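Local coordinates for mRNA-capping enzyme subunit alpha (Saccharomyces cerevisiae, PDB 3KYH), which transfers GMP from GTP to the 5'-diphosphate end of RNA through a covalent enzyme-GMP intermediate, the second step of mRNA capping, at residues Y103-P111 against R193-I201; W250-V258 against V386-L396. All coordinates share one frame; numbering follows the deposited sequence.

Contact 1 of 2, residues Y103-P111 against R193-I201; sequences YLVNGFRFP and RCTTFPFKI
The backbones of 103-111 and 193-201 come closest at Gly107 and Thr196, whose CA atoms lie 4.5 Å apart, where two loops meet beside strands 102-105 and 200-203. The side chains behind this approach form an aromatic cluster of Phe108, Phe197 and Phe199 in the nucleotidyltransferase domain of the capping enzyme. Phe108 is the middle ring. Its edge is turned toward the face of Phe197, with centroids 4.6 Å apart and planes at 51°. Phe108 CD1 sits over the centre of that face, and Cys194 SG lies over the opposite face. Phe108 also directs an edge at the face of Phe199, with planes at 53°. Here its CZ atom stands over the rim rather than the middle of the ring. With CG anti to its carbonyl carbon (chi1 -80°), the Phe108 ring enters the wedge between these two partners. The Phe199 carbonyl O lies in the plane of the Phe108 ring, at its edge.

Pro198 packs against both Phe108 and Val105. Its CD approaches Phe108 CZ obliquely, and its CG packs on Val105 CG1 at 3.6 Å. Ile201 CD1 adds an apolar contact to Phe108 CE1. Elsewhere in the chain, Phe108 touches Cys93 of strand 91-96, and Phe199 touches Leu148 and Tyr150 of strand 146-152. The cluster thus joins both loops to the large sheet.

The outer side is more polar. Arg109 bends along its chain and brings its guanidinium beside Thr196, with Arg109 NH1 3.5 Å from Thr196 CG2. Its CD rests near Phe197 CE2. Thr196 OG1 gives a weak hydrogen bond to Gly107 O at 3.1 Å.

Contact 2 of 2, residues W250-V258 against V386-L396; sequences WKPEQENTV and VLESINDSVSL
The indole of Trp250 has Leu396 CD1 over one face, 4.2 Å above the plane and toward the rim, and the carbonyl O of Val394 at its edge. Trp250 NE1 donates a weak hydrogen bond to Val394 O, 3.4 Å long and bent to 131° at the hydrogen. CG stands anti to the backbone N (chi1 -162°), which carries the indole across to the 394-396 segment. The contact lies at the junction of the two domains, consistent with the hinge between them in this family. The linker between the nucleotidyltransferase domain and the OB-fold domain packs on the end of helix 380-392 and the loop after it. The Trp250 side chain is about 7 Å from that of Lys72, the lysine that carries GMP. Phe53 and Leu399 also touch the indole.

Glu253 and Ser393 mark the closest backbone approach, with CA atoms 5.3 Å apart. The CB of Glu253 lies against the Ser393 hydroxyl, OG, at 3.4 Å. From there the Glu253 chain bends at chi2 (-82°); the placing of its carboxylate beside Ser395 is doubtful. The side chain of Ser395 turns away and caps the next helix through a weak bond from Asp398 N.

Further along the linker, Asn256 reaches the flank of helix 380-392. Its CB packs on Val386 CG1 at 3.7 Å. Ile390 CG2 touches the backbone O of Glu253, and Val258 CG2 meets Val386 CG2. One turn past Val386, Ser389 OG gives a weak hydrogen bond to Asn256 OD1 at 3.5 Å.

In the fold
From the N terminus, the chain first builds strands of the nucleotidyltransferase domain, among them strand 67-73 and the active-site Lys72. Contact 1 then closes a loop of 81 residues, which holds strands of the large sheet and helix 168-189. After it, strand 200-203 joins that sheet beside strand 146-152. Contact 2 opens later, after strand 247-249. It spans 127 residues, including the five-stranded antiparallel sheet of the C-terminal domain, and closes at the end of helix 380-392. The two loops follow in series, neither nested nor crossed. The centres of contacts 1 and 2 are about 40 Å apart, on opposite sides of the chain's centre. Contact 1 works within one domain; contact 2 ties the interdomain linker to helix 380-392 and the loop leading to helix 397-400.

Contact 1 of 2, residues Y103-P111 against R193-I201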
loop_
_atom_site.group_PDB
_atom_site.type_symbol
_atom_site.label_atom_id
_atom_site.label_comp_id
_atom_site.label_asym_id
_atom_site.label_seq_id
_atom_site.Cartn_x
_atom_site.Cartn_y
_atom_site.Cartn_z
ATOM N N TYR C 103 -15.209 28.379 -26.101
ATOM C CA TYR C 103 -16.229 27.574 -26.784
ATOM C C TYR C 103 -16.226 27.716 -28.318
ATOM O O TYR C 103 -15.791 28.752 -28.825
ATOM C CB TYR C 103 -17.600 27.737 -26.093
ATOM C CG TYR C 103 -17.593 27.259 -24.635
ATOM C CD1 TYR C 103 -17.453 28.153 -23.566
ATOM C CD2 TYR C 103 -17.686 25.900 -24.331
ATOM C CE1 TYR C 103 -17.429 27.692 -22.231
ATOM C CE2 TYR C 103 -17.643 25.424 -23.020
ATOM C CZ TYR C 103 -17.525 26.320 -21.976
ATOM O OH TYR C 103 -17.485 25.816 -20.698
ATOM N N LEU C 104 -16.614 26.661 -29.047
ATOM C CA LEU C 104 -16.556 26.658 -30.528
ATOM C C LEU C 104 -17.873 26.425 -31.262
ATOM O O LEU C 104 -18.236 25.303 -31.632
ATOM C CB LEU C 104 -15.461 25.730 -31.089
ATOM C CG LEU C 104 -14.751 26.176 -32.393
ATOM C CD1 LEU C 104 -13.343 25.634 -32.392
ATOM C CD2 LEU C 104 -15.385 25.873 -33.769
ATOM N N VAL C 105 -18.535 27.538 -31.551
ATOM C CA VAL C 105 -19.799 27.543 -32.279
ATOM C C VAL C 105 -19.588 27.265 -33.776
ATOM O O VAL C 105 -18.465 27.373 -34.286
ATOM C CB VAL C 105 -20.545 28.872 -32.058
ATOM C CG1 VAL C 105 -22.021 28.586 -31.879
ATOM C CG2 VAL C 105 -20.044 29.572 -30.792
ATOM N N ASN C 106 -20.668 26.902 -34.469
ATOM C CA ASN C 106 -20.633 26.554 -35.894
ATOM C C ASN C 106 -20.590 27.766 -36.844
ATOM O O ASN C 106 -19.816 28.712 -36.625
ATOM C CB ASN C 106 -21.766 25.555 -36.237
ATOM C CG ASN C 106 -21.274 24.103 -36.453
ATOM O OD1 ASN C 106 -21.852 23.384 -37.268
ATOM N ND2 ASN C 106 -20.238 23.668 -35.734
ATOM N N GLY C 107 -21.426 27.729 -37.886
ATOM C CA GLY C 107 -21.386 28.680 -39.015
ATOM C C GLY C 107 -21.808 30.127 -38.803
ATOM O O GLY C 107 -22.970 30.415 -38.506
ATOM N N PHE C 108 -20.845 31.030 -38.961
ATOM C CA PHE C 108 -21.087 32.467 -38.889
ATOM C C PHE C 108 -20.166 33.217 -39.853
ATOM O O PHE C 108 -18.946 33.012 -39.870
ATOM C CB PHE C 108 -20.913 33.010 -37.462
ATOM C CG PHE C 108 -22.098 32.784 -36.539
ATOM C CD1 PHE C 108 -23.302 33.473 -36.716
ATOM C CD2 PHE C 108 -21.971 31.952 -35.424
ATOM C CE1 PHE C 108 -24.375 33.289 -35.828
ATOM C CE2 PHE C 108 -23.026 31.768 -34.526
ATOM C CZ PHE C 108 -24.233 32.441 -34.730
ATOM N N ARG C 109 -20.765 34.104 -40.640
ATOM C CA ARG C 109 -20.021 34.882 -41.616
ATOM C C ARG C 109 -19.925 36.355 -41.218
ATOM O O ARG C 109 -20.725 37.196 -41.659
ATOM C CB ARG C 109 -20.623 34.684 -43.015
ATOM C CG ARG C 109 -20.301 33.320 -43.662
ATOM C CD ARG C 109 -21.264 32.195 -43.255
ATOM N NE ARG C 109 -20.793 30.889 -43.722
ATOM C CZ ARG C 109 -21.576 29.852 -44.017
ATOM N NH1 ARG C 109 -22.906 29.938 -43.928
ATOM N NH2 ARG C 109 -21.022 28.720 -44.435
ATOM N N PHE C 110 -18.948 36.643 -40.359
ATOM C CA PHE C 110 -18.721 38.006 -39.887
ATOM C C PHE C 110 -17.781 38.757 -40.847
ATOM O O PHE C 110 -16.642 38.316 -41.038
ATOM C CB PHE C 110 -18.274 38.023 -38.423
ATOM C CG PHE C 110 -19.244 37.328 -37.466
ATOM C CD1 PHE C 110 -18.758 36.612 -36.366
ATOM C CD2 PHE C 110 -20.643 37.398 -37.655
ATOM C CE1 PHE C 110 -19.637 35.942 -35.503
ATOM C CE2 PHE C 110 -21.546 36.755 -36.768
ATOM C CZ PHE C 110 -21.039 36.026 -35.694
ATOM N N PRO C 111 -18.273 39.853 -41.486
ATOM C CA PRO C 111 -17.708 40.542 -42.665
ATOM C C PRO C 111 -17.157 41.975 -42.535
ATOM O O PRO C 111 -16.323 42.245 -41.661
ATOM C CB PRO C 111 -18.913 40.584 -43.621
ATOM C CG PRO C 111 -20.118 40.325 -42.762
ATOM C CD PRO C 111 -19.679 40.250 -41.333
ATOM N N ARG C 193 -28.400 31.576 -47.189
ATOM C CA ARG C 193 -26.943 31.328 -47.093
ATOM C C ARG C 193 -26.462 30.968 -45.673
ATOM O O ARG C 193 -25.292 30.620 -45.463
ATOM C CB ARG C 193 -26.142 32.528 -47.644
ATOM C CG ARG C 193 -24.609 32.338 -47.829
ATOM C CD ARG C 193 -24.183 31.720 -49.190
ATOM N NE ARG C 193 -24.973 30.541 -49.558
ATOM C CZ ARG C 193 -25.867 30.488 -50.548
ATOM N NH1 ARG C 193 -26.071 31.531 -51.355
ATOM N NH2 ARG C 193 -26.547 29.363 -50.747
ATOM N N CYS C 194 -27.379 31.003 -44.708
ATOM C CA CYS C 194 -27.012 30.888 -43.306
ATOM C C CYS C 194 -28.124 30.375 -42.387
ATOM O O CYS C 194 -28.878 31.167 -41.810
ATOM C CB CYS C 194 -26.500 32.247 -42.829
ATOM S SG CYS C 194 -27.374 33.675 -43.530
ATOM N N THR C 195 -28.254 29.052 -42.306
ATOM C CA THR C 195 -29.058 28.415 -41.259
ATOM C C THR C 195 -28.037 27.752 -40.319
ATOM O O THR C 195 -28.365 27.334 -39.186
ATOM C CB THR C 195 -30.154 27.444 -41.801
ATOM O OG1 THR C 195 -30.823 28.015 -42.941
ATOM C CG2 THR C 195 -31.204 27.188 -40.728
ATOM N N THR C 196 -26.795 27.725 -40.828
ATOM C CA THR C 196 -25.538 27.454 -40.098
ATOM C C THR C 196 -25.422 28.261 -38.782
ATOM O O THR C 196 -24.609 27.922 -37.917
ATOM C CB THR C 196 -24.252 27.800 -40.973
ATOM O OG1 THR C 196 -24.120 29.215 -41.138
ATOM C CG2 THR C 196 -24.217 27.145 -42.360
ATOM N N PHE C 197 -26.187 29.355 -38.698
ATOM C CA PHE C 197 -26.295 30.285 -37.562
ATOM C C PHE C 197 -27.208 29.646 -36.472
ATOM O O PHE C 197 -28.423 29.537 -36.675
ATOM C CB PHE C 197 -26.941 31.604 -38.057
ATOM C CG PHE C 197 -26.043 32.531 -38.872
ATOM C CD1 PHE C 197 -26.207 33.917 -38.744
ATOM C CD2 PHE C 197 -25.116 32.063 -39.813
ATOM C CE1 PHE C 197 -25.430 34.827 -39.472
ATOM C CE2 PHE C 197 -24.317 32.969 -40.574
ATOM C CZ PHE C 197 -24.481 34.357 -40.401
ATOM N N PRO C 198 -26.640 29.207 -35.329
ATOM C CA PRO C 198 -27.376 28.455 -34.301
ATOM C C PRO C 198 -28.326 29.244 -33.411
ATOM O O PRO C 198 -29.131 28.638 -32.703
ATOM C CB PRO C 198 -26.260 27.901 -33.398
ATOM C CG PRO C 198 -25.148 28.861 -33.566
ATOM C CD PRO C 198 -25.197 29.185 -35.042
ATOM N N PHE C 199 -28.214 30.569 -33.428
ATOM C CA PHE C 199 -28.855 31.436 -32.450
ATOM C C PHE C 199 -28.785 32.906 -32.872
ATOM O O PHE C 199 -27.858 33.280 -33.591
ATOM C CB PHE C 199 -28.192 31.214 -31.089
ATOM C CG PHE C 199 -26.772 31.763 -30.949
ATOM C CD1 PHE C 199 -26.441 33.099 -31.222
ATOM C CD2 PHE C 199 -25.790 30.970 -30.359
ATOM C CE1 PHE C 199 -25.176 33.601 -30.916
ATOM C CE2 PHE C 199 -24.499 31.451 -30.125
ATOM C CZ PHE C 199 -24.201 32.771 -30.386
ATOM N N LYS C 200 -29.711 33.743 -32.396
ATOM C CA LYS C 200 -29.788 35.145 -32.832
ATOM C C LYS C 200 -28.837 36.140 -32.126
ATOM O O LYS C 200 -28.315 35.861 -31.036
ATOM C CB LYS C 200 -31.238 35.644 -32.795
ATOM C CG LYS C 200 -31.522 36.730 -33.841
ATOM C CD LYS C 200 -32.781 37.547 -33.568
ATOM C CE LYS C 200 -32.491 39.007 -33.910
ATOM N NZ LYS C 200 -33.682 39.829 -34.241
ATOM N N ILE C 201 -28.588 37.283 -32.776
ATOM C CA ILE C 201 -27.760 38.370 -32.224
ATOM C C ILE C 201 -28.512 39.705 -32.193
ATOM O O ILE C 201 -29.346 39.971 -33.056
ATOM C CB ILE C 201 -26.393 38.464 -32.943
ATOM C CG1 ILE C 201 -25.520 37.275 -32.532
ATOM C CG2 ILE C 201 -25.601 39.704 -32.522
ATOM C CD1 ILE C 201 -25.733 36.041 -33.360
#

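Contact 2 of 2, residues W250-V258 against V386-L396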
loop_
_atom_site.group_PDB
_atom_site.type_symbol
_atom_site.label_atom_id
_atom_site.label_comp_id
_atom_site.label_asym_id
_atom_site.label_seq_id
_atom_site.Cartn_x
_atom_site.Cartn_y
_atom_site.Cartn_z
ATOM N N TRP C 250 -25.868 47.544 -9.773
ATOM C CA TRP C 250 -26.980 47.715 -8.836
ATOM C C TRP C 250 -27.666 46.368 -8.599
ATOM O O TRP C 250 -27.895 45.616 -9.553
ATOM C CB TRP C 250 -28.023 48.704 -9.392
ATOM C CG TRP C 250 -28.915 49.235 -8.324
ATOM C CD1 TRP C 250 -28.699 50.360 -7.583
ATOM C CD2 TRP C 250 -30.102 48.620 -7.787
ATOM N NE1 TRP C 250 -29.689 50.505 -6.640
ATOM C CE2 TRP C 250 -30.559 49.449 -6.739
ATOM C CE3 TRP C 250 -30.838 47.473 -8.110
ATOM C CZ2 TRP C 250 -31.715 49.166 -6.009
ATOM C CZ3 TRP C 250 -31.990 47.183 -7.370
ATOM C CH2 TRP C 250 -32.411 48.027 -6.337
ATOM N N LYS C 251 -27.960 46.080 -7.329
ATOM C CA LYS C 251 -28.836 44.963 -6.906
ATOM C C LYS C 251 -29.848 45.358 -5.802
ATOM O O LYS C 251 -29.702 46.441 -5.226
ATOM C CB LYS C 251 -28.027 43.713 -6.539
ATOM C CG LYS C 251 -27.135 43.815 -5.320
ATOM C CD LYS C 251 -25.780 43.186 -5.596
ATOM C CE LYS C 251 -24.873 44.183 -6.333
ATOM N NZ LYS C 251 -23.428 43.782 -6.266
ATOM N N PRO C 252 -30.935 44.569 -5.604
ATOM C CA PRO C 252 -31.849 44.890 -4.498
ATOM C C PRO C 252 -31.148 44.897 -3.140
ATOM O O PRO C 252 -30.326 44.013 -2.881
ATOM C CB PRO C 252 -32.892 43.753 -4.531
ATOM C CG PRO C 252 -32.695 43.006 -5.813
ATOM C CD PRO C 252 -31.618 43.728 -6.610
ATOM N N GLU C 253 -31.439 45.910 -2.314
ATOM C CA GLU C 253 -31.057 45.933 -0.885
ATOM C C GLU C 253 -31.450 44.629 -0.215
ATOM O O GLU C 253 -30.825 44.201 0.752
ATOM C CB GLU C 253 -31.720 47.098 -0.127
ATOM C CG GLU C 253 -33.168 47.457 -0.538
ATOM C CD GLU C 253 -33.224 48.336 -1.778
ATOM O OE1 GLU C 253 -33.828 47.931 -2.802
ATOM O OE2 GLU C 253 -32.606 49.419 -1.730
ATOM N N GLN C 254 -32.504 44.030 -0.767
ATOM C CA GLN C 254 -32.984 42.698 -0.414
ATOM C C GLN C 254 -32.164 41.533 -0.966
ATOM O O GLN C 254 -32.092 40.490 -0.316
ATOM C CB GLN C 254 -34.453 42.556 -0.807
ATOM C CG GLN C 254 -35.463 42.740 0.342
ATOM C CD GLN C 254 -35.205 43.912 1.301
ATOM O OE1 GLN C 254 -35.487 43.797 2.501
ATOM N NE2 GLN C 254 -34.714 45.044 0.774
ATOM N N GLU C 255 -31.530 41.709 -2.126
ATOM C CA GLU C 255 -30.813 40.608 -2.780
ATOM C C GLU C 255 -29.767 40.003 -1.851
ATOM O O GLU C 255 -29.903 38.839 -1.453
ATOM C CB GLU C 255 -30.200 41.028 -4.116
ATOM C CG GLU C 255 -30.025 39.901 -5.124
ATOM C CD GLU C 255 -29.219 40.332 -6.345
ATOM O OE1 GLU C 255 -28.024 40.703 -6.186
ATOM O OE2 GLU C 255 -29.794 40.287 -7.459
ATOM N N ASN C 256 -28.773 40.808 -1.464
ATOM C CA ASN C 256 -27.777 40.374 -0.471
ATOM C C ASN C 256 -28.494 39.970 0.804
ATOM O O ASN C 256 -29.433 40.651 1.239
ATOM C CB ASN C 256 -26.678 41.420 -0.205
ATOM C CG ASN C 256 -26.977 42.796 -0.826
ATOM O OD1 ASN C 256 -26.361 43.189 -1.829
ATOM N ND2 ASN C 256 -27.897 43.538 -0.212
ATOM N N THR C 257 -28.146 38.785 1.293
ATOM C CA THR C 257 -28.697 38.202 2.533
ATOM C C THR C 257 -27.844 37.001 2.933
ATOM O O THR C 257 -27.015 36.558 2.127
ATOM C CB THR C 257 -30.244 37.889 2.493
ATOM O OG1 THR C 257 -30.586 36.967 3.541
ATOM C CG2 THR C 257 -30.722 37.333 1.134
ATOM N N VAL C 258 -27.978 36.544 4.184
ATOM C CA VAL C 258 -27.144 35.448 4.698
ATOM C C VAL C 258 -27.824 34.371 5.566
ATOM O O VAL C 258 -28.973 34.509 6.031
ATOM C CB VAL C 258 -25.746 35.948 5.213
ATOM C CG1 VAL C 258 -25.307 35.277 6.512
ATOM C CG2 VAL C 258 -24.667 35.782 4.105
ATOM N N VAL C 386 -20.847 41.258 3.956
ATOM C CA VAL C 386 -22.212 41.504 3.468
ATOM C C VAL C 386 -22.979 42.542 4.312
ATOM O O VAL C 386 -23.805 43.290 3.772
ATOM C CB VAL C 386 -23.016 40.179 3.289
ATOM C CG1 VAL C 386 -24.338 40.420 2.537
ATOM C CG2 VAL C 386 -22.169 39.114 2.559
ATOM N N LEU C 387 -22.694 42.592 5.619
ATOM C CA LEU C 387 -23.231 43.641 6.504
ATOM C C LEU C 387 -22.970 45.023 5.872
ATOM O O LEU C 387 -23.809 45.927 5.947
ATOM C CB LEU C 387 -22.646 43.538 7.932
ATOM C CG LEU C 387 -21.439 44.357 8.451
ATOM C CD1 LEU C 387 -21.853 45.723 9.022
ATOM C CD2 LEU C 387 -20.653 43.592 9.517
ATOM N N GLU C 388 -21.804 45.125 5.228
ATOM C CA GLU C 388 -21.335 46.281 4.463
ATOM C C GLU C 388 -22.333 46.733 3.392
ATOM O O GLU C 388 -22.769 47.890 3.399
ATOM C CB GLU C 388 -19.977 45.942 3.825
ATOM C CG GLU C 388 -19.355 47.046 2.963
ATOM C CD GLU C 388 -18.820 48.216 3.777
ATOM O OE1 GLU C 388 -17.975 47.987 4.668
ATOM O OE2 GLU C 388 -19.232 49.369 3.514
ATOM N N SER C 389 -22.703 45.812 2.501
ATOM C CA SER C 389 -23.529 46.157 1.347
ATOM C C SER C 389 -24.941 46.628 1.691
ATOM O O SER C 389 -25.430 47.595 1.097
ATOM C CB SER C 389 -23.569 45.032 0.309
ATOM O OG SER C 389 -23.970 45.567 -0.949
ATOM N N ILE C 390 -25.578 45.977 2.659
ATOM C CA ILE C 390 -26.987 46.256 2.993
ATOM C C ILE C 390 -27.225 47.724 3.420
ATOM O O ILE C 390 -28.326 48.259 3.249
ATOM C CB ILE C 390 -27.579 45.225 4.021
ATOM C CG1 ILE C 390 -26.894 43.852 3.912
ATOM C CG2 ILE C 390 -29.112 45.088 3.853
ATOM C CD1 ILE C 390 -26.807 43.093 5.244
ATOM N N ASN C 391 -26.174 48.367 3.935
ATOM C CA ASN C 391 -26.165 49.806 4.206
ATOM C C ASN C 391 -25.870 50.616 2.947
ATOM O O ASN C 391 -26.470 51.676 2.764
ATOM C CB ASN C 391 -25.122 50.202 5.260
ATOM C CG ASN C 391 -24.573 49.027 6.037
ATOM O OD1 ASN C 391 -23.369 48.759 5.983
ATOM N ND2 ASN C 391 -25.437 48.334 6.781
ATOM N N ASP C 392 -24.910 50.151 2.136
ATOM C CA ASP C 392 -24.483 50.825 0.897
ATOM C C ASP C 392 -25.657 51.035 -0.073
ATOM O O ASP C 392 -25.733 52.061 -0.746
ATOM C CB ASP C 392 -23.326 50.072 0.206
ATOM C CG ASP C 392 -22.018 50.072 1.016
ATOM O OD1 ASP C 392 -20.921 49.919 0.406
ATOM O OD2 ASP C 392 -22.073 50.206 2.257
ATOM N N SER C 393 -26.545 50.046 -0.157
ATOM C CA SER C 393 -27.859 50.164 -0.799
ATOM C C SER C 393 -28.735 51.056 0.086
ATOM O O SER C 393 -28.739 50.817 1.306
ATOM C CB SER C 393 -28.495 48.774 -0.768
ATOM O OG SER C 393 -28.581 48.278 0.579
ATOM N N VAL C 394 -29.500 52.052 -0.392
ATOM C CA VAL C 394 -29.739 52.640 -1.740
ATOM C C VAL C 394 -30.912 52.057 -2.538
ATOM O O VAL C 394 -30.751 51.368 -3.536
ATOM C CB VAL C 394 -28.501 53.163 -2.586
ATOM C CG1 VAL C 394 -28.909 54.422 -3.385
ATOM C CG2 VAL C 394 -27.311 53.572 -1.721
ATOM N N SER C 395 -32.110 52.402 -2.080
ATOM C CA SER C 395 -33.382 51.973 -2.679
ATOM C C SER C 395 -33.522 52.467 -4.099
ATOM O O SER C 395 -32.770 53.357 -4.503
ATOM C CB SER C 395 -34.564 52.454 -1.826
ATOM O OG SER C 395 -35.566 53.081 -2.619
ATOM N N LEU C 396 -34.480 51.895 -4.834
ATOM C CA LEU C 396 -34.781 52.333 -6.197
ATOM C C LEU C 396 -35.087 53.835 -6.244
ATOM O O LEU C 396 -34.317 54.571 -6.879
ATOM C CB LEU C 396 -35.881 51.483 -6.820
ATOM C CG LEU C 396 -35.852 51.247 -8.336
ATOM C CD1 LEU C 396 -34.501 50.743 -8.883
ATOM C CD2 LEU C 396 -36.985 50.291 -8.706
#